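Local coordinates for protein ribonucleoside-diphosphate reductase (Pseudomonas aeruginosa, PDB 5IM3) that probably reduces ribonucleoside diphosphates to their 2'-deoxy forms for DNA synthesis, with thioredoxin as reductant, and binds dATP at allosteric sites, at residues L239-S244 against A255-A260; A245-M250 against I287-D292; R306-K311 against Q320-R325; E281-A286 against R340-Y345; L270-L275 against G364-Q369. All coordinates share one frame; numbering follows the deposited sequence.

Contact 1 (L239-S244 against A255-A260)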
# COMPACT_ATOMS: atom_id res chain seq x y z
N LEU A 239 55.67 31.59 20.84
CA LEU A 239 57.08 31.32 20.60
C LEU A 239 58.00 32.45 21.03
O LEU A 239 59.22 32.31 20.93
CB LEU A 239 57.31 31.02 19.12
CG LEU A 239 56.68 29.73 18.59
CD1 LEU A 239 56.81 29.63 17.08
CD2 LEU A 239 57.31 28.52 19.27
N GLY A 240 57.44 33.57 21.50
CA GLY A 240 58.27 34.70 21.89
C GLY A 240 58.97 35.39 20.74
O GLY A 240 59.90 36.15 20.98
N VAL A 241 58.54 35.14 19.50
CA VAL A 241 59.14 35.81 18.36
C VAL A 241 58.59 37.23 18.22
O VAL A 241 59.35 38.20 18.17
CB VAL A 241 58.89 34.99 17.07
CG1 VAL A 241 59.48 35.71 15.86
CG2 VAL A 241 59.49 33.60 17.21
N ALA A 242 57.27 37.36 18.17
CA ALA A 242 56.64 38.67 18.06
C ALA A 242 55.25 38.59 18.67
O ALA A 242 54.60 37.54 18.63
CB ALA A 242 56.56 39.13 16.60
N GLU A 243 54.80 39.71 19.23
CA GLU A 243 53.46 39.79 19.80
C GLU A 243 52.39 40.04 18.74
O GLU A 243 51.20 39.97 19.06
CB GLU A 243 53.41 40.89 20.86
CG GLU A 243 52.54 40.56 22.07
CD GLU A 243 53.06 39.37 22.86
OE1 GLU A 243 52.25 38.69 23.53
OE2 GLU A 243 54.28 39.11 22.82
N SER A 244 52.79 40.31 17.50
CA SER A 244 51.88 40.60 16.41
C SER A 244 52.69 40.67 15.13
O SER A 244 53.90 40.90 15.16
CB SER A 244 51.12 41.91 16.65
OG SER A 244 50.35 42.28 15.51
N ALA A 255 61.42 32.33 9.16
CA ALA A 255 62.73 31.74 9.42
C ALA A 255 63.11 31.86 10.89
O ALA A 255 63.79 30.97 11.43
CB ALA A 255 63.79 32.40 8.54
N LYS A 256 62.69 32.94 11.56
CA LYS A 256 62.96 33.07 12.98
C LYS A 256 62.07 32.15 13.80
O LYS A 256 62.49 31.67 14.86
CB LYS A 256 62.77 34.52 13.42
CG LYS A 256 63.86 35.47 12.91
CD LYS A 256 65.03 35.54 13.88
CE LYS A 256 66.31 35.99 13.19
NZ LYS A 256 66.89 34.89 12.35
N ALA A 257 60.85 31.89 13.33
CA ALA A 257 59.89 31.11 14.11
C ALA A 257 60.17 29.61 14.04
O ALA A 257 59.90 28.89 15.01
CB ALA A 257 58.47 31.40 13.63
N LEU A 258 60.69 29.12 12.91
CA LEU A 258 60.93 27.69 12.76
C LEU A 258 61.82 27.13 13.87
O LEU A 258 61.40 26.19 14.56
CB LEU A 258 61.50 27.40 11.37
CG LEU A 258 62.03 25.98 11.15
CD1 LEU A 258 60.92 24.95 11.32
CD2 LEU A 258 62.67 25.86 9.78
N PRO A 259 63.03 27.64 14.09
CA PRO A 259 63.85 27.09 15.18
C PRO A 259 63.21 27.25 16.54
O PRO A 259 63.35 26.36 17.39
CB PRO A 259 65.17 27.87 15.06
CG PRO A 259 64.81 29.13 14.38
CD PRO A 259 63.71 28.76 13.41
N ALA A 260 62.50 28.35 16.77
CA ALA A 260 61.76 28.50 18.02
C ALA A 260 60.66 27.46 18.14
O ALA A 260 60.38 26.97 19.24
CB ALA A 260 61.17 29.91 18.12
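Leu239 begins the contact by reaching Ala257 and Ala260 on one flank of helix 250-267. Its CB lies 4.1 Å from Ala260 CB. The two methyls reach residues three apart, about one turn of the helix. Leu239 CD1 is 3.8 Å from Ala257 O, and Leu239 CD2 is 3.4 Å from Ala260 O. Both are approaches of a methyl to a backbone carbonyl. Gly240 follows with positive phi (68°) and ends the preceding helix in a Schellman motif. The chain turns there, and Val241 comes round to the same flank. Its CG1 stands anti to the backbone N (chi1 178°), and CG2 lies beside that N. Val241 CG2 is 4.0 Å from Ala257 CA and 4.2 Å from Ala260 CB. Its CG1 meets Lys256 CB at 4.3 Å, while the lysine amine leads away. Ala260 CB thus sits against both Leu239 and Val241. The side-chain contacts are apolar. Beyond Val241 the chain leaves this flank. Segment 239-244 begins the connection from helix 219-239 and folds back on helix 250-267. Leu239 also touches Tyr261, and Val241 touches Leu253, both on helix 250-267. Elsewhere on that helix, Leu258 and Pro259 pack on helix 280-286.

Contact 2 (A245-M250 against I287-D292)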
# COMPACT_ATOMS: atom_id res chain seq x y z
N ALA A 245 52.02 40.46 14.00
CA ALA A 245 52.70 40.51 12.71
C ALA A 245 51.69 40.51 11.58
O ALA A 245 50.57 40.00 11.73
CB ALA A 245 53.68 39.34 12.56
N THR A 246 52.09 41.08 10.45
CA THR A 246 51.30 41.08 9.22
C THR A 246 51.81 39.99 8.28
O THR A 246 52.77 39.28 8.58
CB THR A 246 51.35 42.45 8.54
OG1 THR A 246 52.70 42.77 8.19
CG2 THR A 246 50.80 43.53 9.46
N HIS A 247 51.17 39.87 7.12
CA HIS A 247 51.53 38.82 6.17
C HIS A 247 52.94 39.01 5.62
O HIS A 247 53.82 38.20 5.90
CB HIS A 247 50.52 38.77 5.02
CG HIS A 247 50.91 37.82 3.93
ND1 HIS A 247 51.21 38.22 2.65
CD2 HIS A 247 51.06 36.47 3.94
CE1 HIS A 247 51.53 37.17 1.92
NE2 HIS A 247 51.44 36.09 2.68
N HIS A 248 53.16 40.06 4.82
CA HIS A 248 54.48 40.26 4.23
C HIS A 248 55.57 40.38 5.28
O HIS A 248 56.75 40.22 4.96
CB HIS A 248 54.47 41.50 3.33
CG HIS A 248 53.77 41.29 2.03
ND1 HIS A 248 52.47 41.70 1.80
CD2 HIS A 248 54.18 40.69 0.88
CE1 HIS A 248 52.12 41.38 0.57
NE2 HIS A 248 53.13 40.76 -0.01
N GLU A 249 55.21 40.67 6.53
CA GLU A 249 56.17 40.60 7.62
C GLU A 249 56.64 39.18 7.88
O GLU A 249 57.69 38.99 8.51
CB GLU A 249 55.54 41.19 8.89
CG GLU A 249 56.53 41.80 9.86
CD GLU A 249 55.83 42.54 10.99
OE1 GLU A 249 56.31 42.44 12.15
OE2 GLU A 249 54.81 43.20 10.73
N MET A 250 55.90 38.17 7.40
CA MET A 250 56.33 36.78 7.53
C MET A 250 57.51 36.45 6.63
O MET A 250 58.13 35.40 6.82
CB MET A 250 55.17 35.84 7.19
CG MET A 250 54.08 35.80 8.22
SD MET A 250 54.68 35.24 9.82
CE MET A 250 54.77 36.82 10.66
N ILE A 287 61.27 28.48 3.36
CA ILE A 287 59.85 28.72 3.55
C ILE A 287 59.40 29.89 2.69
O ILE A 287 60.05 30.95 2.64
CB ILE A 287 59.55 28.97 5.04
CG1 ILE A 287 59.82 27.69 5.85
CG2 ILE A 287 58.10 29.42 5.23
CD1 ILE A 287 59.66 27.84 7.35
N ASP A 288 58.27 29.70 2.00
CA ASP A 288 57.67 30.71 1.13
C ASP A 288 56.40 31.21 1.82
O ASP A 288 55.39 30.50 1.85
CB ASP A 288 57.37 30.12 -0.24
CG ASP A 288 56.84 31.15 -1.23
OD1 ASP A 288 56.42 32.24 -0.80
OD2 ASP A 288 56.84 30.85 -2.44
N HIS A 289 56.45 32.43 2.36
CA HIS A 289 55.31 32.97 3.09
C HIS A 289 54.13 33.29 2.18
O HIS A 289 53.01 33.41 2.68
CB HIS A 289 55.72 34.24 3.84
CG HIS A 289 55.79 35.46 2.97
ND1 HIS A 289 56.88 35.74 2.17
CD2 HIS A 289 54.91 36.46 2.77
CE1 HIS A 289 56.66 36.87 1.52
NE2 HIS A 289 55.48 37.33 1.86
N GLU A 290 54.36 33.44 0.88
CA GLU A 290 53.26 33.77 -0.03
C GLU A 290 52.29 32.60 -0.21
O GLU A 290 51.15 32.83 -0.62
CB GLU A 290 53.81 34.20 -1.39
CG GLU A 290 54.37 35.62 -1.41
CD GLU A 290 53.29 36.69 -1.33
OE1 GLU A 290 52.09 36.33 -1.37
OE2 GLU A 290 53.63 37.88 -1.25
N ARG A 291 52.71 31.37 0.08
CA ARG A 291 51.81 30.24 -0.08
C ARG A 291 50.70 30.22 0.95
O ARG A 291 49.76 29.43 0.81
CB ARG A 291 52.61 28.94 -0.04
CG ARG A 291 53.80 28.96 -0.99
CD ARG A 291 54.38 27.58 -1.24
NE ARG A 291 55.63 27.66 -1.98
CZ ARG A 291 56.26 26.61 -2.50
NH1 ARG A 291 55.74 25.39 -2.36
NH2 ARG A 291 57.40 26.77 -3.16
N ASP A 292 50.77 31.07 1.98
CA ASP A 292 49.63 31.23 2.88
C ASP A 292 48.44 31.84 2.16
O ASP A 292 47.29 31.60 2.56
CB ASP A 292 50.03 32.11 4.07
CG ASP A 292 50.76 31.35 5.15
OD1 ASP A 292 51.06 30.15 4.95
OD2 ASP A 292 51.04 31.94 6.21
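Three histidines, His247, His248 and His289, gather in one aromatic cluster, and the buried His289 NE2 has no polar partner in the model. His247 and His289 cross at about a right angle as side chains. Their ring planes are 49° apart, neither stacked nor edge-to-face. His289 CD2 lies over one face of His247, toward the rim, 3.5 Å from His247 NE2. That same NE2 donates to the backbone His289 O at 3.1 Å. The bond is bent (143°), and the donor stands above the carbonyl plane. The other ring nitrogen of His247, ND1, sits over the centre of the His248 ring. Glu290 OE1 approaches the His247 edge in plane, 3.4 Å from His247 CE1. Glu290 OE2 lies 3.2 Å from His248 NE2. A nearby carboxylate could favour a protonated imidazole, but no charge is seen. A hydrogen bond to Glu171 holds His248 ND1. Nearer the backbone, Met250 CB meets His289 CB at 3.8 Å. His247 to Met250 form a type I beta turn, closed by Met250 N to His247 O. On the other side, Asp288 OD1 accepts from Glu290 N. A type I beta turn is thus packed against a 3-10 segment begun by an Asx turn, joining the connections that precede helices 250-267 and 297-307.

Contact 3 (R306-K311 against Q320-R325)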
# COMPACT_ATOMS: atom_id res chain seq x y z
N ARG A 306 42.32 20.87 13.74
CA ARG A 306 42.64 19.48 14.03
C ARG A 306 44.08 19.07 13.73
O ARG A 306 44.51 18.05 14.28
CB ARG A 306 41.70 18.55 13.25
CG ARG A 306 40.25 18.63 13.72
CD ARG A 306 39.35 17.63 12.99
NE ARG A 306 39.23 17.92 11.57
CZ ARG A 306 38.33 17.37 10.76
NH1 ARG A 306 37.46 16.48 11.24
NH2 ARG A 306 38.30 17.69 9.48
N TYR A 307 44.83 19.80 12.91
CA TYR A 307 46.15 19.33 12.50
C TYR A 307 47.31 20.13 13.07
O TYR A 307 48.38 19.55 13.31
CB TYR A 307 46.25 19.33 10.97
CG TYR A 307 45.48 18.19 10.34
CD1 TYR A 307 46.10 16.97 10.08
CD2 TYR A 307 44.13 18.32 10.04
CE1 TYR A 307 45.40 15.92 9.51
CE2 TYR A 307 43.42 17.27 9.47
CZ TYR A 307 44.06 16.08 9.21
OH TYR A 307 43.37 15.03 8.65
N PHE A 308 47.16 21.43 13.31
CA PHE A 308 48.26 22.22 13.84
C PHE A 308 48.58 21.81 15.27
O PHE A 308 47.68 21.62 16.09
CB PHE A 308 47.92 23.72 13.79
CG PHE A 308 47.91 24.30 12.40
CD1 PHE A 308 48.49 23.63 11.33
CD2 PHE A 308 47.32 25.54 12.16
CE1 PHE A 308 48.47 24.18 10.07
CE2 PHE A 308 47.30 26.09 10.90
CZ PHE A 308 47.88 25.41 9.85
N ILE A 309 49.87 21.69 15.57
CA ILE A 309 50.31 21.34 16.91
C ILE A 309 49.98 22.48 17.87
O ILE A 309 50.03 23.66 17.51
CB ILE A 309 51.82 21.02 16.93
CG1 ILE A 309 52.13 19.82 16.03
CG2 ILE A 309 52.30 20.76 18.35
CD1 ILE A 309 51.52 18.53 16.48
N HIS A 310 49.65 22.12 19.11
CA HIS A 310 49.14 23.08 20.08
C HIS A 310 49.52 22.64 21.48
O HIS A 310 49.87 21.48 21.73
CB HIS A 310 47.62 23.21 19.97
CG HIS A 310 46.90 21.90 20.02
ND1 HIS A 310 46.50 21.31 21.20
CD2 HIS A 310 46.54 21.05 19.03
CE1 HIS A 310 45.91 20.16 20.93
NE2 HIS A 310 45.92 19.98 19.62
N LYS A 311 49.45 23.59 22.41
CA LYS A 311 49.63 23.30 23.83
C LYS A 311 48.76 24.25 24.64
O LYS A 311 48.71 25.45 24.36
CB LYS A 311 51.09 23.44 24.27
CG LYS A 311 51.29 23.13 25.75
CD LYS A 311 52.74 23.10 26.15
CE LYS A 311 52.91 22.53 27.55
NZ LYS A 311 52.51 21.10 27.63
N GLN A 320 52.90 27.22 7.07
CA GLN A 320 54.09 26.82 6.32
C GLN A 320 55.05 26.02 7.19
O GLN A 320 55.79 25.18 6.67
CB GLN A 320 54.80 28.05 5.75
CG GLN A 320 53.95 28.85 4.78
CD GLN A 320 53.37 28.00 3.67
OE1 GLN A 320 54.09 27.36 2.91
NE2 GLN A 320 52.04 27.97 3.58
N ILE A 321 55.06 26.26 8.50
CA ILE A 321 55.86 25.45 9.40
C ILE A 321 55.23 24.07 9.57
O ILE A 321 55.94 23.07 9.73
CB ILE A 321 56.05 26.18 10.74
CG1 ILE A 321 57.10 27.29 10.57
CG2 ILE A 321 56.45 25.21 11.85
CD1 ILE A 321 57.30 28.17 11.80
N PHE A 322 53.90 23.99 9.53
CA PHE A 322 53.24 22.70 9.52
C PHE A 322 53.70 21.86 8.34
O PHE A 322 54.11 20.70 8.51
CB PHE A 322 51.72 22.89 9.49
CG PHE A 322 50.95 21.65 9.12
CD1 PHE A 322 50.77 20.62 10.04
CD2 PHE A 322 50.41 21.50 7.85
CE1 PHE A 322 50.07 19.48 9.70
CE2 PHE A 322 49.70 20.37 7.50
CZ PHE A 322 49.53 19.36 8.43
N PHE A 323 53.65 22.43 7.13
CA PHE A 323 54.10 21.69 5.96
C PHE A 323 55.57 21.33 6.06
O PHE A 323 55.99 20.27 5.58
CB PHE A 323 53.83 22.50 4.69
CG PHE A 323 52.38 22.58 4.30
CD1 PHE A 323 51.57 21.45 4.34
CD2 PHE A 323 51.82 23.78 3.91
CE1 PHE A 323 50.24 21.52 3.99
CE2 PHE A 323 50.48 23.86 3.56
CZ PHE A 323 49.69 22.72 3.60
N MET A 324 56.38 22.20 6.67
CA MET A 324 57.80 21.92 6.82
C MET A 324 58.03 20.80 7.83
O MET A 324 58.94 19.98 7.66
CB MET A 324 58.54 23.19 7.23
CG MET A 324 60.05 23.03 7.36
SD MET A 324 60.86 22.51 5.83
CE MET A 324 60.76 24.02 4.86
N ARG A 325 57.21 20.73 8.89
CA ARG A 325 57.33 19.63 9.84
C ARG A 325 57.06 18.30 9.16
O ARG A 325 57.78 17.32 9.38
CB ARG A 325 56.38 19.81 11.02
CG ARG A 325 56.02 18.46 11.67
CD ARG A 325 55.28 18.59 12.98
NE ARG A 325 53.90 19.04 12.81
CZ ARG A 325 52.87 18.24 12.50
NH1 ARG A 325 53.05 16.94 12.30
NH2 ARG A 325 51.66 18.76 12.39
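Phe308 and Ile309 meet Phe322 and Arg325 in a helix, beta hairpin, helix unit of the all-alpha domain. Helix 297-307 runs into strands 310-311 and 314-315, and helix 319-330 follows. The aromatic contact comes first. Phe308 turns its edge toward the face of Phe322 in an offset edge-to-face pair. The ring centroids are 5.5 Å apart and the planes meet at 61°. Phe308 CE1 comes nearest at the base of the partner, 3.5 Å from Phe322 CB. Phe322 CG is anti to the backbone N (chi1 165°), beside the carbonyl carbon, and the ring meets Tyr307 and Phe308. Leu303 packs on both phenylalanines. Apolar packing adds Tyr307, whose CB is 4.0 Å from Phe322 CE1. The tyrosine ring itself leads away, and its hydroxyl bonds Thr357. The polar group is the guanidinium of Arg325. It makes a salt bridge through NE to Glu317 and a hydrogen bond through NH1 to Ala363 O. Glu317 also accepts from the backbone N of Ile309, and this links the loop to the arginine. Partners on two edges of the guanidinium would limit its rotation. Arg325 is buried, and Glu317 probably balances its charge. Ile309 covers one face of the flat group, crossing the arginine obliquely. Ile309 CG1 is 3.8 Å from Arg325 NE, and Ile309 CD1 stands 4.1 Å from Arg325 NH2. At the guanidinium edge, near its plane, Tyr307 O lies 3.5 Å from Arg325 NH2.

Contact 4 (E281-A286 against R340-Y345)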
# COMPACT_ATOMS: atom_id res chain seq x y z
N GLU A 281 68.38 26.74 9.95
CA GLU A 281 68.63 28.00 9.27
C GLU A 281 68.38 27.86 7.78
O GLU A 281 67.72 28.71 7.16
CB GLU A 281 70.06 28.48 9.54
CG GLU A 281 70.32 29.93 9.16
CD GLU A 281 71.05 30.08 7.84
OE1 GLU A 281 71.08 29.11 7.05
OE2 GLU A 281 71.62 31.16 7.59
N LYS A 282 68.89 26.78 7.18
CA LYS A 282 68.68 26.53 5.76
C LYS A 282 67.21 26.25 5.45
O LYS A 282 66.68 26.73 4.44
CB LYS A 282 69.55 25.36 5.32
CG LYS A 282 69.67 25.16 3.82
CD LYS A 282 70.50 23.92 3.50
CE LYS A 282 71.92 24.00 4.07
NZ LYS A 282 72.69 22.74 3.87
N LEU A 283 66.53 25.49 6.31
CA LEU A 283 65.11 25.24 6.10
C LEU A 283 64.28 26.49 6.36
O LEU A 283 63.24 26.68 5.72
CB LEU A 283 64.63 24.10 7.00
CG LEU A 283 65.30 22.74 6.82
CD1 LEU A 283 64.70 21.73 7.78
CD2 LEU A 283 65.18 22.25 5.38
N GLY A 284 64.73 27.34 7.28
CA GLY A 284 64.00 28.57 7.54
C GLY A 284 63.97 29.50 6.35
O GLY A 284 63.02 30.28 6.19
N LYS A 285 64.99 29.44 5.49
CA LYS A 285 65.01 30.27 4.29
C LYS A 285 64.18 29.67 3.17
O LYS A 285 63.72 30.41 2.29
CB LYS A 285 66.45 30.46 3.82
CG LYS A 285 67.31 31.29 4.76
CD LYS A 285 68.75 31.33 4.29
CE LYS A 285 69.61 32.17 5.21
NZ LYS A 285 71.06 31.90 4.97
N ALA A 286 63.99 28.35 3.16
CA ALA A 286 63.23 27.71 2.10
C ALA A 286 61.74 27.99 2.21
O ALA A 286 61.00 27.77 1.24
CB ALA A 286 63.46 26.20 2.12
N ARG A 340 65.99 16.98 0.46
CA ARG A 340 64.75 16.23 0.34
C ARG A 340 63.62 16.87 1.13
O ARG A 340 62.47 16.89 0.68
CB ARG A 340 64.97 14.78 0.78
CG ARG A 340 65.97 14.02 -0.07
CD ARG A 340 65.54 13.94 -1.52
NE ARG A 340 66.50 13.21 -2.35
CZ ARG A 340 66.36 13.03 -3.66
NH1 ARG A 340 65.30 13.50 -4.30
NH2 ARG A 340 67.29 12.36 -4.33
N ALA A 341 63.93 17.41 2.32
CA ALA A 341 62.90 18.09 3.09
C ALA A 341 62.34 19.29 2.33
O ALA A 341 61.13 19.53 2.34
CB ALA A 341 63.46 18.54 4.44
N ILE A 342 63.21 20.04 1.65
CA ILE A 342 62.74 21.17 0.85
C ILE A 342 61.91 20.67 -0.33
O ILE A 342 60.88 21.25 -0.66
CB ILE A 342 63.94 22.02 0.39
CG1 ILE A 342 64.59 22.70 1.60
CG2 ILE A 342 63.50 23.07 -0.64
CD1 ILE A 342 65.92 23.38 1.29
N GLU A 343 62.36 19.59 -0.98
CA GLU A 343 61.58 19.02 -2.07
C GLU A 343 60.19 18.59 -1.59
O GLU A 343 59.20 18.80 -2.29
CB GLU A 343 62.33 17.83 -2.67
CG GLU A 343 61.62 17.15 -3.85
CD GLU A 343 62.30 15.86 -4.28
OE1 GLU A 343 63.36 15.52 -3.71
OE2 GLU A 343 61.77 15.18 -5.18
N PHE A 344 60.11 18.01 -0.39
CA PHE A 344 58.81 17.57 0.11
C PHE A 344 57.96 18.75 0.57
O PHE A 344 56.74 18.74 0.42
CB PHE A 344 58.99 16.57 1.27
CG PHE A 344 59.81 15.36 0.92
CD1 PHE A 344 60.04 15.00 -0.40
CD2 PHE A 344 60.34 14.57 1.92
CE1 PHE A 344 60.79 13.89 -0.71
CE2 PHE A 344 61.09 13.45 1.62
CZ PHE A 344 61.32 13.11 0.30
N TYR A 345 58.60 19.77 1.15
CA TYR A 345 57.86 20.94 1.59
C TYR A 345 57.25 21.69 0.40
O TYR A 345 56.10 22.13 0.46
CB TYR A 345 58.76 21.87 2.40
CG TYR A 345 58.24 23.29 2.46
CD1 TYR A 345 57.24 23.65 3.35
CD2 TYR A 345 58.74 24.27 1.62
CE1 TYR A 345 56.75 24.94 3.41
CE2 TYR A 345 58.27 25.57 1.66
CZ TYR A 345 57.28 25.90 2.56
OH TYR A 345 56.81 27.19 2.60
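Ile342 lays its CG1 and CD1 against the methyl of Ala286, at the last turn of helix 280-286. Ala286 CB is 3.7 Å from Ile342 CG1 and 3.8 Å from Ile342 CD1. Ile342 CG1 lies beside its backbone N (chi1 -67°), and there it also meets Leu283. Leu283 CD2 is 3.9 Å from Ile342 CG1. The same methyl touches Ala341 CB at 4.2 Å. Leu283 therefore spans two neighbouring residues of helix 337-349. Tyr345 enters one turn on. Its CE2 is 3.5 Å from Ala286 O, a ring carbon against a backbone carbonyl. The tyrosine hydroxyl accepts from Asp288 N and makes a weak bond to Gln320 OE1. The two helix segments run nearly parallel, at 23°, with axes 10.5 Å apart at closest approach. Two intrahelical ion pairs lie outside the apolar contact. Lys285 NZ pairs with Glu281 OE2 at 2.8 Å, one turn back along its own helix. Arg340 NH1 pairs with Glu343 OE1 at 2.9 Å, using the syn lone pair of the carboxylate. Phe344 packs on helix 620-640, so helix 337-349 lies between that helix and helix 280-286. Aliphatic groups make most of the contact, and one aromatic carbon meets a backbone carbonyl oxygen. Its polar fixing comes from the edge, where the Tyr345 hydroxyl holds the backbone just past helix 280-286.

Contact 5 (L270-L275 against G364-Q369)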
# COMPACT_ATOMS: atom_id res chain seq x y z
N LEU A 270 56.07 17.18 21.82
CA LEU A 270 55.08 17.21 20.75
C LEU A 270 55.71 17.06 19.37
O LEU A 270 54.99 16.76 18.41
CB LEU A 270 54.28 18.51 20.80
CG LEU A 270 53.43 18.70 22.06
CD1 LEU A 270 52.92 20.13 22.14
CD2 LEU A 270 52.27 17.71 22.07
N VAL A 271 57.02 17.26 19.26
CA VAL A 271 57.76 17.10 18.02
C VAL A 271 58.93 16.17 18.29
O VAL A 271 59.56 16.24 19.35
CB VAL A 271 58.26 18.47 17.49
CG1 VAL A 271 59.16 18.29 16.28
CG2 VAL A 271 57.08 19.37 17.15
N ASP A 272 59.21 15.28 17.33
CA ASP A 272 60.33 14.35 17.48
C ASP A 272 61.65 15.11 17.58
O ASP A 272 61.96 15.96 16.73
CB ASP A 272 60.35 13.38 16.31
CG ASP A 272 61.27 12.19 16.55
OD1 ASP A 272 62.26 12.33 17.30
OD2 ASP A 272 60.99 11.11 15.99
N ALA A 273 62.43 14.80 18.61
CA ALA A 273 63.69 15.50 18.85
C ALA A 273 64.68 15.33 17.70
O ALA A 273 65.57 16.17 17.55
CB ALA A 273 64.32 15.00 20.15
N LYS A 274 64.55 14.27 16.90
CA LYS A 274 65.44 14.09 15.76
C LYS A 274 65.37 15.27 14.80
O LYS A 274 66.33 15.52 14.06
CB LYS A 274 65.09 12.80 15.01
CG LYS A 274 65.53 11.53 15.70
CD LYS A 274 65.45 10.34 14.76
CE LYS A 274 65.68 9.03 15.49
NZ LYS A 274 67.03 8.97 16.12
N LEU A 275 64.25 16.00 14.78
CA LEU A 275 64.13 17.14 13.87
C LEU A 275 65.14 18.24 14.19
O LEU A 275 65.39 19.10 13.34
CB LEU A 275 62.71 17.71 13.90
CG LEU A 275 61.58 16.79 13.41
CD1 LEU A 275 60.34 17.61 13.04
CD2 LEU A 275 62.01 15.92 12.23
N GLY A 364 56.87 13.71 11.84
CA GLY A 364 57.66 14.64 12.64
C GLY A 364 57.42 14.55 14.13
O GLY A 364 58.01 15.35 14.87
N THR A 365 56.59 13.61 14.59
CA THR A 365 56.33 13.40 16.01
C THR A 365 56.88 12.04 16.44
O THR A 365 57.22 11.19 15.62
CB THR A 365 54.82 13.45 16.30
OG1 THR A 365 54.19 12.27 15.79
CG2 THR A 365 54.18 14.68 15.68
N LEU A 366 56.94 11.85 17.75
CA LEU A 366 57.46 10.61 18.31
C LEU A 366 56.58 9.43 17.92
O LEU A 366 55.35 9.52 17.93
CB LEU A 366 57.55 10.72 19.84
CG LEU A 366 58.60 11.69 20.38
CD1 LEU A 366 58.30 12.04 21.83
CD2 LEU A 366 59.99 11.11 20.25
N ARG A 367 57.23 8.30 17.59
CA ARG A 367 56.57 7.08 17.16
C ARG A 367 55.42 7.41 16.22
O ARG A 367 54.25 7.29 16.60
CB ARG A 367 56.08 6.27 18.37
CG ARG A 367 57.20 5.91 19.33
CD ARG A 367 56.89 4.67 20.17
NE ARG A 367 58.11 4.03 20.65
CZ ARG A 367 58.15 2.86 21.29
NH1 ARG A 367 57.03 2.19 21.55
NH2 ARG A 367 59.31 2.36 21.69
N PRO A 368 55.72 7.83 14.99
CA PRO A 368 54.68 8.38 14.11
C PRO A 368 53.86 7.29 13.45
O PRO A 368 54.40 6.39 12.79
CB PRO A 368 55.48 9.18 13.08
CG PRO A 368 56.80 8.47 13.01
CD PRO A 368 57.06 7.89 14.38
N GLN A 369 52.54 7.37 13.61
CA GLN A 369 51.62 6.51 12.88
C GLN A 369 51.32 7.20 11.55
O GLN A 369 50.40 8.01 11.43
CB GLN A 369 50.35 6.27 13.69
CG GLN A 369 49.33 5.39 13.01
CD GLN A 369 49.31 3.97 13.55
OE1 GLN A 369 50.29 3.51 14.15
NE2 GLN A 369 48.20 3.28 13.35
O HOH W 1 59.21 11.15 14.04
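An Asx turn at Asp272 marks the contact, where a loop meets Gly364 and Thr365 in the loop that leads from helix 357-362 to strand 373-377. Asp272 OD1 accepts from Lys274 N at 3.0 Å and opens the 3-10 turn 273-275. Asp272 N donates across the contact to Gly364 O at 2.7 Å, and the bond is nearly straight (167°). Carbon atoms also approach Gly364 O. Val271 CG1 is 3.5 Å from it, and Leu275 CD1 lies 3.7 Å away. Gly364 has positive phi (87°), a backbone form that favours glycine, and its CA lies close to Leu275 CD1. Asp272 CB points toward segment 364-369, and CG is anti to the backbone N (chi1 -167°). A water bridges the two sides. It donates to Asp272 OD2 at 2.6 Å and to Thr365 O at 2.5 Å. Both distances are short, so their exact lengths are doubtful. Leu366 crosses the aspartate at about a right angle, with Leu366 CD2 3.9 Å from Asp272 OD1. At the other end, Thr365 CG2 touches Leu270 O, while Thr365 OG1 bonds Asn362 O. Leu270 in turn packs on Ile309 and Phe316. The side chain of Leu366 is about 12 Å from a bound dATP, and the contact does not reach the nucleotide. Asp272 thus joins the segments by its backbone N directly and by its OD2 through water. Both carboxylate oxygens accept hydrogens, which is consistent with an ionised aspartate.

The five contacts form one helical region around helices 250-267 and 319-330. Contacts 1 and 2 share the connection after helix 219-239, and their centres are 13 Å apart. Gln320 ties three contacts together. Its NE2 lies 2.8 Å from Asp292 OD1 of contact 2, and its OE1 lies 2.7 Å from Tyr345 OH of contact 4. Contact 3 is nested within the loops closed by contacts 4 and 5. It touches contact 5 where His310 O meets Leu270 CD1. Contacts 2 and 5 lie farthest apart, with centres 26 Å apart. None of the five lies at an annotated site; the side chain of Leu366 in contact 5 is about 12 Å from a bound dATP.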